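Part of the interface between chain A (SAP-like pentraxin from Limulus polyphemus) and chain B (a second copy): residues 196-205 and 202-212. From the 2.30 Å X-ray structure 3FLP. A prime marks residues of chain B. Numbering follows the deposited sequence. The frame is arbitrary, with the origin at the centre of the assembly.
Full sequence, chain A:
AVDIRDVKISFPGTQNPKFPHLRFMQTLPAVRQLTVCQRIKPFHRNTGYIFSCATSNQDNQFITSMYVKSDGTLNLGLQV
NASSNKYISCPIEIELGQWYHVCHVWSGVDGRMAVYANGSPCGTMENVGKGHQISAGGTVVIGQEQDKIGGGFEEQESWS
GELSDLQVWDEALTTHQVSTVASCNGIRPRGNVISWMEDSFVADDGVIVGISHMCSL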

# COMPACT_ATOMS: atom_id res chain seq x y z
N TRP A 196 -0.03 4.37 -35.23
CA TRP A 196 -0.26 5.81 -35.33
C TRP A 196 0.76 6.67 -34.57
O TRP A 196 0.96 6.50 -33.37
N MET A 197 1.39 7.58 -35.30
CA MET A 197 2.37 8.50 -34.74
C MET A 197 3.68 7.84 -34.29
O MET A 197 4.52 8.50 -33.66
N GLU A 198 3.86 6.56 -34.58
CA GLU A 198 5.10 5.87 -34.22
C GLU A 198 5.83 5.46 -35.51
O GLU A 198 6.96 5.00 -35.47
N ASP A 199 5.16 5.64 -36.64
CA ASP A 199 5.73 5.34 -37.94
C ASP A 199 5.67 6.64 -38.75
O ASP A 199 4.59 7.17 -39.03
N SER A 200 6.84 7.16 -39.09
CA SER A 200 6.97 8.42 -39.81
C SER A 200 6.21 8.53 -41.12
O SER A 200 6.12 7.57 -41.89
N PHE A 201 5.68 9.71 -41.37
CA PHE A 201 4.95 9.97 -42.60
C PHE A 201 5.11 11.42 -43.04
O PHE A 201 5.30 12.31 -42.21
N VAL A 202 5.07 11.63 -44.34
CA VAL A 202 5.19 12.96 -44.90
C VAL A 202 3.79 13.58 -44.92
O VAL A 202 2.82 12.91 -45.27
N ALA A 203 3.69 14.84 -44.51
CA ALA A 203 2.41 15.54 -44.51
C ALA A 203 2.52 16.58 -45.61
O ALA A 203 3.52 17.31 -45.68
N ASP A 204 1.53 16.65 -46.50
CA ASP A 204 1.63 17.61 -47.59
C ASP A 204 0.30 18.21 -48.02
O ASP A 204 -0.77 17.68 -47.70
N ASP A 205 0.39 19.31 -48.74
CA ASP A 205 -0.77 20.03 -49.27
C ASP A 205 -1.81 20.50 -48.25
O ASP A 205 -3.00 20.31 -48.44
N VAL B 202 -1.05 23.83 -39.59
CA VAL B 202 -1.06 23.28 -40.93
C VAL B 202 0.35 22.81 -41.25
O VAL B 202 1.32 23.50 -40.94
N ALA B 203 0.47 21.62 -41.84
CA ALA B 203 1.76 21.07 -42.23
C ALA B 203 1.78 21.14 -43.75
O ALA B 203 0.82 20.72 -44.40
N ASP B 204 2.85 21.67 -44.33
CA ASP B 204 2.88 21.80 -45.78
C ASP B 204 4.27 21.63 -46.41
O ASP B 204 5.29 21.75 -45.73
N ASP B 205 4.27 21.35 -47.71
CA ASP B 205 5.49 21.18 -48.48
C ASP B 205 6.45 20.10 -48.01
O ASP B 205 7.66 20.32 -47.91
N GLY B 206 5.91 18.93 -47.72
CA GLY B 206 6.74 17.80 -47.33
C GLY B 206 7.42 17.70 -45.98
O GLY B 206 8.51 17.11 -45.91
N VAL B 207 6.85 18.27 -44.93
CA VAL B 207 7.49 18.11 -43.63
C VAL B 207 7.24 16.65 -43.23
O VAL B 207 6.26 16.05 -43.67
N ILE B 208 8.12 16.10 -42.41
CA ILE B 208 8.00 14.71 -41.99
C ILE B 208 7.64 14.60 -40.52
O ILE B 208 8.32 15.16 -39.65
N VAL B 209 6.56 13.88 -40.24
CA VAL B 209 6.11 13.69 -38.87
C VAL B 209 6.71 12.39 -38.32
O VAL B 209 6.55 11.32 -38.91
N GLY B 210 7.43 12.50 -37.21
CA GLY B 210 8.06 11.35 -36.61
C GLY B 210 8.21 11.49 -35.11
O GLY B 210 7.47 12.26 -34.47
N ILE B 211 9.16 10.77 -34.54
CA ILE B 211 9.41 10.80 -33.11
C ILE B 211 10.82 11.26 -32.78
O ILE B 211 11.78 10.85 -33.43
N SER B 212 10.95 12.11 -31.77
CA SER B 212 12.25 12.60 -31.34
C SER B 212 12.81 11.68 -30.27
O SER B 212 12.10 11.29 -29.34

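Strand 201-204 of chain A pairs antiparallel with the chain B strand that runs through 208-211, and three backbone hydrogen bonds join the two stretches. Phe201 N donates to Val209′ O at 3.1 Å, and Val209′ N donates to Phe201 O at 2.8 Å. Both groups of Phe201 are therefore satisfied by one residue. Further along, Ala203 N donates to Val207′ O at 3.0 Å in a nearly straight bond (N-H...O 172°). Val209′ O also receives a CA-H...O contact from Ser200 CA at 3.1 Å, and Val207′ O a longer one from Val202 CA at 3.5 Å.

The side chains of Phe201, Ala203, Val207′ and Val209′ lie on one face of this sheet. Phe201 takes chi1 p, with chi2 83°. Val209′, chi1 t, sits over one face of its ring: Val209′ CB is 3.9 Å from the ring centroid, a CH-pi contact. Phe201 CE1 also meets Val209′ CG2 at 3.6 Å. Met197 is m at chi1, chi2 and chi3. Its CA-to-CB bond points sideways, but the end of the chain comes nearer, and Met197 CE touches Val209′ CG1 at 3.6 Å. Val209′ is thus wedged among apolar groups and has the largest covered area of any residue here. Ala203 CB packs on Ala203′ CB at 3.7 Å, and lies 4.3 Å from Val207′ CG2, with Val207′ in rotamer m.

Val202 and Ile208′ occupy the other face. Val202 is t and Ile208′ is m, t; Val202 CG2 approaches Ile208′ CG1 at 4.1 Å. Val202 CG1 reaches Gly206′ CA at 3.7 Å. Ile211′, m at chi1 and chi2, brings its CD1 to 3.2 Å from Met197 O.

Gly210′ leaves room for Ser200, whose chi1 is m. Ser200 OG is 3.7 Å from Gly210′ CA, and an ideal CB on Gly210′ would lie 2.9 Å from that hydroxyl oxygen, a clash.

Acidic residues, like charges, meet at one end of the contact. Asp204 is t at chi1; Asp204′ has chi1 -146°, between wells. Asp204 OD1 and Asp204′ OD1 are 3.5 Å apart; both are acceptors, with no hydrogen bond between them. Each is satisfied within its own chain: Asp205 N donates to Asp204 OD1 at 2.6 Å, and Asp205′ N to Asp204′ OD1 at 2.6 Å. Across the interface, Asp205′ N is also 3.1 Å from Asp204 OD1. Asp205 and Asp205′ are both m at chi1, with CA-to-CB bonds pointing away; the OD2 of each is hydrogen-bonded elsewhere in the structure.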

# COMPACT_ATOMS: atom_id res chain seq x y z
CB TRP A 196 -1.67 6.14 -34.84
CG TRP A 196 -2.10 7.55 -35.17
CD1 TRP A 196 -2.68 8.45 -34.31
CD2 TRP A 196 -2.09 8.18 -36.46
NE1 TRP A 196 -3.03 9.59 -34.99
CE2 TRP A 196 -2.68 9.45 -36.31
CE3 TRP A 196 -1.64 7.78 -37.72
CZ2 TRP A 196 -2.84 10.33 -37.38
CZ3 TRP A 196 -1.79 8.66 -38.79
CH2 TRP A 196 -2.39 9.92 -38.61
CB MET A 197 1.75 9.30 -33.59
CG MET A 197 0.51 10.11 -33.98
SD MET A 197 0.75 11.22 -35.40
CE MET A 197 1.80 12.54 -34.67
CB GLU A 198 4.84 4.63 -33.36
CG GLU A 198 4.20 4.94 -32.00
CD GLU A 198 4.26 3.77 -31.02
OE1 GLU A 198 4.02 2.61 -31.44
OE2 GLU A 198 4.53 4.00 -29.82
CB ASP A 199 4.95 4.22 -38.63
CG ASP A 199 5.25 2.84 -38.01
OD1 ASP A 199 6.40 2.37 -38.17
OD2 ASP A 199 4.36 2.25 -37.37
CB SER A 200 8.45 8.68 -40.10
OG SER A 200 9.20 8.68 -38.90
CB PHE A 201 3.47 9.62 -42.43
CG PHE A 201 2.78 10.34 -41.30
CD1 PHE A 201 2.28 11.63 -41.48
CD2 PHE A 201 2.60 9.72 -40.07
CE1 PHE A 201 1.60 12.29 -40.45
CE2 PHE A 201 1.93 10.37 -39.03
CZ PHE A 201 1.42 11.66 -39.22
CB VAL A 202 5.72 12.90 -46.35
CG1 VAL A 202 5.76 14.29 -46.95
CG2 VAL A 202 7.10 12.30 -46.36
CB ALA A 203 2.18 16.21 -43.17
CB ASP A 204 2.31 16.96 -48.80
CG ASP A 204 3.08 17.96 -49.64
OD1 ASP A 204 2.90 19.19 -49.45
OD2 ASP A 204 3.87 17.53 -50.50
CB ASP A 205 -1.45 19.21 -50.38
CG ASP A 205 -0.68 19.27 -51.72
OD1 ASP A 205 0.18 20.16 -51.89
OD2 ASP A 205 -0.96 18.44 -52.61
CB VAL B 202 -1.48 24.34 -41.97
CG1 VAL B 202 -1.55 23.71 -43.36
CG2 VAL B 202 -2.82 24.94 -41.61
CB ALA B 203 1.88 19.61 -41.77
CB ASP B 204 2.32 23.16 -46.18
CG ASP B 204 1.57 23.13 -47.49
OD1 ASP B 204 2.00 22.38 -48.40
OD2 ASP B 204 0.56 23.85 -47.61
CB ASP B 205 6.24 22.52 -48.59
CG ASP B 205 5.63 23.44 -49.64
OD1 ASP B 205 4.61 23.06 -50.25
OD2 ASP B 205 6.17 24.55 -49.86
CB VAL B 207 6.93 19.07 -42.54
CG1 VAL B 207 7.33 20.51 -42.87
CG2 VAL B 207 5.41 18.94 -42.43
CB ILE B 208 9.32 13.95 -42.27
CG1 ILE B 208 9.68 14.09 -43.75
CG2 ILE B 208 9.17 12.48 -41.91
CD1 ILE B 208 11.02 13.47 -44.12
CB VAL B 209 4.56 13.61 -38.79
CG1 VAL B 209 4.10 13.50 -37.33
CG2 VAL B 209 3.94 14.84 -39.47
CB ILE B 211 9.19 9.41 -32.49
CG1 ILE B 211 7.72 8.99 -32.61
CG2 ILE B 211 9.64 9.41 -31.03
CD1 ILE B 211 6.74 9.92 -31.90
CB SER B 212 12.14 14.00 -30.77
OG SER B 212 13.21 14.26 -29.88